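Local coordinates for protein anabena Tic22 (Anabaena sp., PDB 4EV1) that belongs to the Tic22-like family and probably acts as a chaperone in protein transport, perhaps at the thylakoids of this cyanobacterium, at residues P134-R139 with A182-L187; Q157-F162 with L204-L209. All blocks are in the same frame, centred on the assembly; numbering follows the deposited sequence.

Contact 1. Residues P134-R139 with A182-L187; sequences PMFAVR and ADIQVL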
loop_
_atom_site.group_PDB
_atom_site.type_symbol
_atom_site.label_atom_id
_atom_site.label_comp_id
_atom_site.label_asym_id
_atom_site.label_seq_id
_atom_site.Cartn_x
_atom_site.Cartn_y
_atom_site.Cartn_z
ATOM N N PRO A 134 5.918 3.566 -2.038
ATOM C CA PRO A 134 5.852 4.435 -3.215
ATOM C C PRO A 134 4.681 4.084 -4.130
ATOM O O PRO A 134 4.098 2.989 -4.022
ATOM C CB PRO A 134 7.180 4.174 -3.942
ATOM C CG PRO A 134 7.638 2.867 -3.463
ATOM C CD PRO A 134 7.041 2.622 -2.089
ATOM N N MET A 135 4.309 5.063 -4.945
ATOM C CA MET A 135 3.365 4.883 -6.052
ATOM C C MET A 135 3.918 5.631 -7.280
ATOM O O MET A 135 4.720 6.569 -7.157
ATOM C CB MET A 135 1.996 5.420 -5.675
ATOM C CG MET A 135 1.408 4.815 -4.399
ATOM S SD MET A 135 -0.318 5.288 -4.127
ATOM C CE MET A 135 -1.131 4.160 -5.180
ATOM N N PHE A 136 3.471 5.244 -8.462
ATOM C CA PHE A 136 4.059 5.740 -9.674
ATOM C C PHE A 136 2.965 6.213 -10.574
ATOM O O PHE A 136 2.011 5.473 -10.799
ATOM C CB PHE A 136 4.880 4.652 -10.345
ATOM C CG PHE A 136 5.861 3.998 -9.413
ATOM C CD1 PHE A 136 5.500 2.883 -8.681
ATOM C CD2 PHE A 136 7.135 4.523 -9.236
ATOM C CE1 PHE A 136 6.392 2.282 -7.807
ATOM C CE2 PHE A 136 8.038 3.914 -8.372
ATOM C CZ PHE A 136 7.656 2.788 -7.655
ATOM N N ALA A 137 3.110 7.444 -11.095
ATOM C CA ALA A 137 2.070 8.005 -11.942
ATOM C C ALA A 137 2.728 8.545 -13.194
ATOM O O ALA A 137 3.763 9.245 -13.117
ATOM C CB ALA A 137 1.300 9.112 -11.196
ATOM N N VAL A 138 2.146 8.206 -14.339
ATOM C CA VAL A 138 2.685 8.637 -15.619
ATOM C C VAL A 138 2.188 10.029 -15.975
ATOM O O VAL A 138 1.011 10.322 -15.829
ATOM C CB VAL A 138 2.328 7.648 -16.716
ATOM C CG1 VAL A 138 2.759 8.169 -18.127
ATOM C CG2 VAL A 138 2.991 6.326 -16.380
ATOM N N ARG A 139 3.101 10.877 -16.432
ATOM C CA ARG A 139 2.737 12.247 -16.798
ATOM C C ARG A 139 3.129 12.472 -18.220
ATOM O O ARG A 139 4.097 11.878 -18.698
ATOM C CB ARG A 139 3.470 13.264 -15.940
ATOM C CG ARG A 139 3.289 13.099 -14.450
ATOM C CD ARG A 139 3.961 14.239 -13.731
ATOM N NE ARG A 139 5.410 14.102 -13.695
ATOM C CZ ARG A 139 6.210 14.778 -12.871
ATOM N NH1 ARG A 139 5.713 15.650 -11.999
ATOM N NH2 ARG A 139 7.522 14.566 -12.913
ATOM N N ALA A 182 7.298 12.470 -21.875
ATOM C CA ALA A 182 6.542 11.744 -20.822
ATOM C C ALA A 182 7.460 11.107 -19.771
ATOM O O ALA A 182 8.568 10.670 -20.068
ATOM C CB ALA A 182 5.612 10.700 -21.434
ATOM N N ASP A 183 7.006 11.085 -18.519
ATOM C CA ASP A 183 7.791 10.468 -17.467
ATOM C C ASP A 183 6.917 9.853 -16.388
ATOM O O ASP A 183 5.684 9.981 -16.417
ATOM C CB ASP A 183 8.771 11.471 -16.861
ATOM C CG ASP A 183 8.116 12.440 -15.911
ATOM O OD1 ASP A 183 6.884 12.611 -15.950
ATOM O OD2 ASP A 183 8.845 13.055 -15.106
ATOM N N ILE A 184 7.577 9.190 -15.446
ATOM C CA ILE A 184 6.895 8.634 -14.281
ATOM C C ILE A 184 7.233 9.491 -13.067
ATOM O O ILE A 184 8.401 9.646 -12.750
ATOM C CB ILE A 184 7.350 7.195 -14.008
ATOM C CG1 ILE A 184 7.154 6.326 -15.253
ATOM C CG2 ILE A 184 6.570 6.624 -12.792
ATOM C CD1 ILE A 184 7.703 4.885 -15.120
ATOM N N GLN A 185 6.215 10.026 -12.388
ATOM C CA GLN A 185 6.396 10.698 -11.099
ATOM C C GLN A 185 6.354 9.717 -9.921
ATOM O O GLN A 185 5.466 8.857 -9.826
ATOM C CB GLN A 185 5.307 11.738 -10.863
ATOM C CG GLN A 185 5.608 12.714 -9.743
ATOM C CD GLN A 185 4.454 13.642 -9.427
ATOM O OE1 GLN A 185 3.331 13.431 -9.867
ATOM N NE2 GLN A 185 4.729 14.689 -8.658
ATOM N N VAL A 186 7.317 9.879 -9.017
ATOM C CA VAL A 186 7.310 9.135 -7.774
ATOM C C VAL A 186 6.431 9.847 -6.734
ATOM O O VAL A 186 6.603 11.044 -6.440
ATOM C CB VAL A 186 8.709 8.922 -7.234
ATOM C CG1 VAL A 186 8.634 8.118 -5.943
ATOM C CG2 VAL A 186 9.503 8.194 -8.262
ATOM N N LEU A 187 5.445 9.110 -6.233
ATOM C CA LEU A 187 4.552 9.577 -5.185
ATOM C C LEU A 187 4.690 8.608 -4.007
ATOM O O LEU A 187 5.419 7.633 -4.079
ATOM C CB LEU A 187 3.100 9.580 -5.672
ATOM C CG LEU A 187 2.793 10.466 -6.892
ATOM C CD1 LEU A 187 1.487 10.063 -7.551
ATOM C CD2 LEU A 187 2.789 11.954 -6.490
#

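Contact 2. Residues Q157-F162 with L204-L209; sequences QVVPLF and LNQVVL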
loop_
_atom_site.group_PDB
_atom_site.type_symbol
_atom_site.label_atom_id
_atom_site.label_comp_id
_atom_site.label_asym_id
_atom_site.label_seq_id
_atom_site.Cartn_x
_atom_site.Cartn_y
_atom_site.Cartn_z
ATOM N N GLN A 157 -12.992 7.342 -18.023
ATOM C CA GLN A 157 -11.540 7.350 -17.820
ATOM C C GLN A 157 -11.154 7.345 -16.332
ATOM O O GLN A 157 -11.894 7.851 -15.484
ATOM C CB GLN A 157 -10.898 8.566 -18.499
ATOM C CG GLN A 157 -11.303 9.923 -17.917
ATOM C CD GLN A 157 -10.632 11.114 -18.626
ATOM O OE1 GLN A 157 -10.200 12.070 -17.979
ATOM N NE2 GLN A 157 -10.538 11.047 -19.950
ATOM N N VAL A 158 -9.975 6.784 -16.049
ATOM C CA VAL A 158 -9.357 6.840 -14.721
ATOM C C VAL A 158 -7.910 7.302 -14.832
ATOM O O VAL A 158 -7.278 7.169 -15.896
ATOM C CB VAL A 158 -9.451 5.475 -14.007
ATOM C CG1 VAL A 158 -10.925 5.048 -13.871
ATOM C CG2 VAL A 158 -8.653 4.430 -14.749
ATOM N N VAL A 159 -7.399 7.883 -13.746
ATOM C CA VAL A 159 -5.996 8.236 -13.620
ATOM C C VAL A 159 -5.344 7.209 -12.663
ATOM O O VAL A 159 -5.563 7.266 -11.446
ATOM C CB VAL A 159 -5.792 9.642 -13.066
ATOM C CG1 VAL A 159 -4.321 9.883 -12.841
ATOM C CG2 VAL A 159 -6.386 10.743 -14.044
ATOM N N PRO A 160 -4.552 6.273 -13.205
ATOM C CA PRO A 160 -4.059 5.166 -12.385
ATOM C C PRO A 160 -2.805 5.500 -11.610
ATOM O O PRO A 160 -1.834 5.920 -12.209
ATOM C CB PRO A 160 -3.724 4.107 -13.425
ATOM C CG PRO A 160 -3.307 4.879 -14.594
ATOM C CD PRO A 160 -4.154 6.109 -14.612
ATOM N N LEU A 161 -2.806 5.251 -10.301
ATOM C CA LEU A 161 -1.603 5.310 -9.495
ATOM C C LEU A 161 -1.096 3.868 -9.178
ATOM O O LEU A 161 -1.745 3.072 -8.484
ATOM C CB LEU A 161 -1.844 6.111 -8.235
ATOM C CG LEU A 161 -2.576 7.449 -8.380
ATOM C CD1 LEU A 161 -2.841 8.090 -7.009
ATOM C CD2 LEU A 161 -1.789 8.367 -9.263
ATOM N N PHE A 162 0.068 3.534 -9.714
ATOM C CA PHE A 162 0.560 2.170 -9.643
ATOM C C PHE A 162 1.397 1.950 -8.413
ATOM O O PHE A 162 2.293 2.748 -8.091
ATOM C CB PHE A 162 1.380 1.827 -10.881
ATOM C CG PHE A 162 0.605 1.971 -12.177
ATOM C CD1 PHE A 162 -0.290 0.974 -12.592
ATOM C CD2 PHE A 162 0.739 3.105 -12.951
ATOM C CE1 PHE A 162 -1.014 1.116 -13.784
ATOM C CE2 PHE A 162 0.036 3.248 -14.141
ATOM C CZ PHE A 162 -0.836 2.267 -14.558
ATOM N N LEU A 204 -10.485 14.185 -8.992
ATOM C CA LEU A 204 -9.891 13.147 -8.102
ATOM C C LEU A 204 -10.760 11.903 -7.937
ATOM O O LEU A 204 -10.254 10.827 -7.564
ATOM C CB LEU A 204 -9.535 13.740 -6.742
ATOM C CG LEU A 204 -8.505 14.867 -6.795
ATOM C CD1 LEU A 204 -8.375 15.558 -5.444
ATOM C CD2 LEU A 204 -7.151 14.338 -7.257
ATOM N N ASN A 205 -12.054 12.041 -8.231
ATOM C CA ASN A 205 -12.939 10.897 -8.441
ATOM C C ASN A 205 -12.398 9.874 -9.448
ATOM O O ASN A 205 -12.747 8.701 -9.380
ATOM C CB ASN A 205 -14.293 11.367 -8.978
ATOM C CG ASN A 205 -15.141 12.010 -7.921
ATOM O OD1 ASN A 205 -15.712 13.090 -8.140
ATOM N ND2 ASN A 205 -15.238 11.363 -6.763
ATOM N N GLN A 206 -11.593 10.334 -10.404
ATOM C CA GLN A 206 -11.018 9.434 -11.413
ATOM C C GLN A 206 -9.816 8.618 -10.905
ATOM O O GLN A 206 -9.395 7.674 -11.578
ATOM C CB GLN A 206 -10.529 10.217 -12.631
ATOM C CG GLN A 206 -11.616 10.990 -13.356
ATOM C CD GLN A 206 -11.019 11.988 -14.315
ATOM O OE1 GLN A 206 -10.130 11.651 -15.111
ATOM N NE2 GLN A 206 -11.493 13.227 -14.239
ATOM N N VAL A 207 -9.184 8.916 -9.922
ATOM C CA VAL A 207 -7.990 8.310 -9.368
ATOM C C VAL A 207 -8.334 6.920 -8.874
ATOM O O VAL A 207 -9.352 6.719 -8.197
ATOM C CB VAL A 207 -7.399 9.140 -8.215
ATOM C CG1 VAL A 207 -6.223 8.412 -7.581
ATOM C CG2 VAL A 207 -6.978 10.516 -8.709
ATOM N N VAL A 208 -7.550 6.027 -9.293
ATOM C CA VAL A 208 -7.629 4.647 -8.840
ATOM C C VAL A 208 -6.235 4.163 -8.465
ATOM O O VAL A 208 -5.218 4.595 -9.047
ATOM C CB VAL A 208 -8.227 3.720 -9.914
ATOM C CG1 VAL A 208 -9.669 4.105 -10.207
ATOM C CG2 VAL A 208 -7.388 3.762 -11.182
ATOM N N LEU A 209 -6.186 3.284 -7.471
ATOM C CA LEU A 209 -4.940 2.656 -7.052
ATOM C C LEU A 209 -4.847 1.287 -7.684
ATOM O O LEU A 209 -5.775 0.513 -7.582
ATOM C CB LEU A 209 -4.888 2.480 -5.529
ATOM C CG LEU A 209 -4.619 3.795 -4.800
ATOM C CD1 LEU A 209 -5.856 4.633 -4.726
ATOM C CD2 LEU A 209 -4.048 3.489 -3.406
#

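Contact 1. Residues P134-R139 with A182-L187
R139 and D183 lock together side-on at one end of the antiparallel pairing of strands 134-139 and 183-188. R139 NE lies 3.1 Å from D183 OD1 and R139 NH2 3.0 Å from D183 OD2; each oxygen offers its syn lone pair, and the planes of guanidinium and carboxylate differ by only 2°. A bend in the arginine chain (chi3 -76°) turns NE toward the carboxylate. Q185 packs over one face of the R139 guanidinium: its CB sits 3.7 Å from that plane, over the centre, and its CD lies 3.5 Å from R139 NH1, the amide stacked at 15°. OE1 of Q185 is hydrogen-bonded to Y146 OH, which probably helps fix the rotation of the amide. Farther along this face, the small A137 makes a hollow between M135 and R139 where L187 settles, its CD1 3.8 Å from A137 CB. On the reverse face the bump is I184 CG2, 3.6 Å from F136 CB and near the ring plane at its edge, while V186 CG2 approaches the ring obliquely; helices 110-121 and 165-175 pack here. Six backbone bonds join the strands, including Q185 N to A137 O at 2.7 Å. One face is thus apolar and meets helices; the other is apolar where M135, A137 and L187 meet L161, and polar at the R139 end, where two in-plane bonds and a stacked amide probably restrain the guanidinium.

Contact 2. Residues Q157-F162 with L204-L209
Q157 meets Q206 first, with the methylene CG of Q206 lying 3.8 Å from the carbonyl O of Q157 and the two side chains crossing at a slant. An alanine in place of Q206 would lose the packing of CG against Q157 O and would probably leave the end of the Q157 side chain less restrained. V158 follows, its CG2 3.8 Å from V208 CG2, the two side chains at about a right angle; I149 and V151 of strand 149-151 touch V158 as well. V159 directs both backbone polar groups across. V159 N binds Q206 O at 3.0 Å, from 55° above the carbonyl plane. V159 O accepts V208 N at 3.2 Å. The pairing is parallel, and the connection between the two strands runs through helix 165-175, strand 183-188 and helix 189-198, ending in a 3-10 turn where V207 N bonds L204 O. P160, which has no N-H, presents its CA to V208 O at 3.6 Å instead. L161 then gives the straightest bond, its N 2.8 Å from V208 O with 179° at the hydrogen, while its CD1 presses on V207 CG1 at 3.4 Å, tighter than usual van der Waals contact.

In the fold
Contacts 1 and 2 have centres about 12 Å apart and interlock along the chain, since their four segments alternate in sequence. They touch through strands 134-139 and 156-162: F136 N lies 2.8 Å from F162 O, a probable hydrogen bond linking the two pairings. M135 spans the boundary, its CE being 3.5 Å from L209 CD2 and also 3.5 Å from L161 O. The side chain of L161 in turn packs against M135, A137 and L187 of contact 1. A bound 2-(cyclohexylamino)ethanesulfonic acid, probably from the crystallisation liquor, comes within about 3 Å of the L187 side chain and about 4 Å of that of L161, so residues of both contacts lie beside this bound molecule, which may mark a pocket.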